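Local coordinates for protein acyl-CoA dehydrogenase (Geobacillus kaustophilus, PDB 2PG0) that is a flavoprotein acyl-CoA dehydrogenase that binds FAD and probably introduces an alpha-beta double bond into thioester-bound acyl chains, at residues Q317-V322 with K376-R381. Numbering follows the deposited sequence.
Sequences QIVTEV and KTIIAR
Val319 and Ile378 meet through one branch each, Val319 CG1 lying 3.9 Å from Ile378 CG2, and their side chains cross at about a right angle. Each of these methyls stands anti to its own main-chain nitrogen (chi1 176° for Val319), an orientation that brings the two branches together while Val319 CG2 turns back beside its own nitrogen. The bond from CA to CB of Ile378 points at 317-322, whereas that of Val319 runs across the line between the segments.

One residue further along each chain, the backbones come nearest, with Thr320 CA 5.6 Å from Ile379 CA. Here the contact is looser: Ile379 CG1 rests 4.2 Å from Thr320 O, a methylene against a carbonyl oxygen. Between the two segments the buried surface is 143 Å², both sides summed, and the contacts are van der Waals.

Ile318 occupies the N-cap position of the helix start that carries Val319 and Thr320, and its carbonyl oxygen accepts the first-turn bond from Val322 N at 3.0 Å. The hydroxyl of Thr320 hydrogen-bonds Gln382 NE2, a polar link between the two helices just beyond the 376-381 segment.

The contact joins the N-terminal turn of helix 319-343 to helix 372-382 in the C-terminal domain. Ile378 and Ile379 also pack on Ser323, and Ile379 reaches Met324 and Trp327, which extends the same interface along helix 319-343. The side chain of Ile378 lies about 11 Å from the bound FAD. Helix 237-273 adjoins both segments through Gln246 and Arg249, and helix 285-313 of this chain packs on Ile318 and Glu321. Beyond helix 372-382, Glu293 of the second subunit forms a salt bridge with Lys376, and Thr296 of that subunit packs on Ile379.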
loop_
_atom_site.group_PDB
_atom_site.type_symbol
_atom_site.label_atom_id
_atom_site.label_comp_id
_atom_site.label_asym_id
_atom_site.label_seq_id
_atom_site.Cartn_x
_atom_site.Cartn_y
_atom_site.Cartn_z
ATOM N N GLN A 317 15.575 -18.377 -22.115
ATOM C CA GLN A 317 15.654 -16.922 -22.092
ATOM C C GLN A 317 14.461 -16.390 -21.303
ATOM O O GLN A 317 13.312 -16.501 -21.758
ATOM C CB GLN A 317 15.640 -16.373 -23.528
ATOM C CG GLN A 317 16.181 -14.949 -23.679
ATOM C CD GLN A 317 15.577 -14.203 -24.864
ATOM O OE1 GLN A 317 15.366 -14.777 -25.942
ATOM N NE2 GLN A 317 15.297 -12.914 -24.671
ATOM N N ILE A 318 14.737 -15.820 -20.128
ATOM C CA ILE A 318 13.696 -15.342 -19.202
ATOM C C ILE A 318 13.924 -13.897 -18.716
ATOM O O ILE A 318 13.897 -13.600 -17.517
ATOM C CB ILE A 318 13.499 -16.321 -18.011
ATOM C CG1 ILE A 318 14.858 -16.854 -17.541
ATOM C CG2 ILE A 318 12.565 -17.476 -18.424
ATOM C CD1 ILE A 318 14.841 -17.542 -16.224
ATOM N N VAL A 319 14.137 -13.007 -19.679
ATOM C CA VAL A 319 14.341 -11.582 -19.436
ATOM C C VAL A 319 13.209 -10.973 -18.593
ATOM O O VAL A 319 13.462 -10.254 -17.617
ATOM C CB VAL A 319 14.496 -10.824 -20.793
ATOM C CG1 VAL A 319 14.618 -9.323 -20.581
ATOM C CG2 VAL A 319 15.716 -11.355 -21.557
ATOM N N THR A 320 11.968 -11.275 -18.967
ATOM C CA THR A 320 10.796 -10.741 -18.257
ATOM C C THR A 320 10.748 -11.212 -16.809
ATOM O O THR A 320 10.604 -10.409 -15.888
ATOM C CB THR A 320 9.486 -11.144 -18.960
ATOM O OG1 THR A 320 9.507 -10.649 -20.305
ATOM C CG2 THR A 320 8.275 -10.565 -18.227
ATOM N N GLU A 321 10.889 -12.520 -16.620
ATOM C CA GLU A 321 10.699 -13.122 -15.313
ATOM C C GLU A 321 11.785 -12.718 -14.311
ATOM O O GLU A 321 11.506 -12.538 -13.125
ATOM C CB GLU A 321 10.578 -14.648 -15.441
ATOM C CG GLU A 321 9.327 -15.114 -16.192
ATOM C CD GLU A 321 9.444 -15.081 -17.721
ATOM O OE1 GLU A 321 10.496 -14.676 -18.276
ATOM O OE2 GLU A 321 8.450 -15.456 -18.382
ATOM N N VAL A 322 13.020 -12.572 -14.789
ATOM C CA VAL A 322 14.114 -12.157 -13.912
ATOM C C VAL A 322 13.967 -10.678 -13.512
ATOM O O VAL A 322 14.308 -10.298 -12.397
ATOM C CB VAL A 322 15.521 -12.473 -14.517
ATOM C CG1 VAL A 322 15.902 -11.499 -15.635
ATOM C CG2 VAL A 322 16.569 -12.453 -13.431
ATOM N N LYS A 376 10.718 -2.292 -14.429
ATOM C CA LYS A 376 9.346 -2.084 -14.908
ATOM C C LYS A 376 9.309 -1.637 -16.382
ATOM O O LYS A 376 8.408 -2.022 -17.131
ATOM C CB LYS A 376 8.608 -1.116 -13.991
ATOM C CG LYS A 376 8.390 -1.688 -12.587
ATOM C CD LYS A 376 7.756 -0.677 -11.648
ATOM C CE LYS A 376 7.791 -1.184 -10.208
ATOM N NZ LYS A 376 7.251 -0.165 -9.264
ATOM N N THR A 377 10.303 -0.853 -16.789
ATOM C CA THR A 377 10.455 -0.430 -18.187
ATOM C C THR A 377 10.641 -1.655 -19.090
ATOM O O THR A 377 9.982 -1.777 -20.123
ATOM C CB THR A 377 11.633 0.557 -18.351
ATOM O OG1 THR A 377 11.358 1.756 -17.614
ATOM C CG2 THR A 377 11.863 0.917 -19.823
ATOM N N ILE A 378 11.528 -2.559 -18.673
ATOM C CA ILE A 378 11.815 -3.787 -19.416
ATOM C C ILE A 378 10.564 -4.656 -19.506
ATOM O O ILE A 378 10.233 -5.170 -20.583
ATOM C CB ILE A 378 13.021 -4.561 -18.792
ATOM C CG1 ILE A 378 14.319 -3.780 -19.018
ATOM C CG2 ILE A 378 13.136 -5.980 -19.368
ATOM C CD1 ILE A 378 15.463 -4.201 -18.104
ATOM N N ILE A 379 9.850 -4.792 -18.388
ATOM C CA ILE A 379 8.636 -5.605 -18.369
ATOM C C ILE A 379 7.593 -5.046 -19.349
ATOM O O ILE A 379 7.013 -5.796 -20.131
ATOM C CB ILE A 379 8.046 -5.748 -16.941
ATOM C CG1 ILE A 379 8.998 -6.553 -16.046
ATOM C CG2 ILE A 379 6.646 -6.423 -16.971
ATOM C CD1 ILE A 379 8.773 -6.326 -14.540
ATOM N N ALA A 380 7.371 -3.732 -19.295
ATOM C CA ALA A 380 6.390 -3.068 -20.162
ATOM C C ALA A 380 6.738 -3.283 -21.641
ATOM O O ALA A 380 5.855 -3.541 -22.463
ATOM C CB ALA A 380 6.307 -1.591 -19.836
ATOM N N ARG A 381 8.027 -3.207 -21.958
ATOM C CA ARG A 381 8.501 -3.450 -23.318
ATOM C C ARG A 381 8.153 -4.869 -23.764
ATOM O O ARG A 381 7.683 -5.071 -24.882
ATOM C CB ARG A 381 10.011 -3.196 -23.428
ATOM C CG ARG A 381 10.523 -3.213 -24.861
ATOM C CD ARG A 381 12.034 -3.080 -24.933
ATOM N NE ARG A 381 12.494 -3.184 -26.319
ATOM C CZ ARG A 381 12.787 -4.328 -26.939
ATOM N NH1 ARG A 381 12.693 -5.492 -26.301
ATOM N NH2 ARG A 381 13.190 -4.306 -28.205
#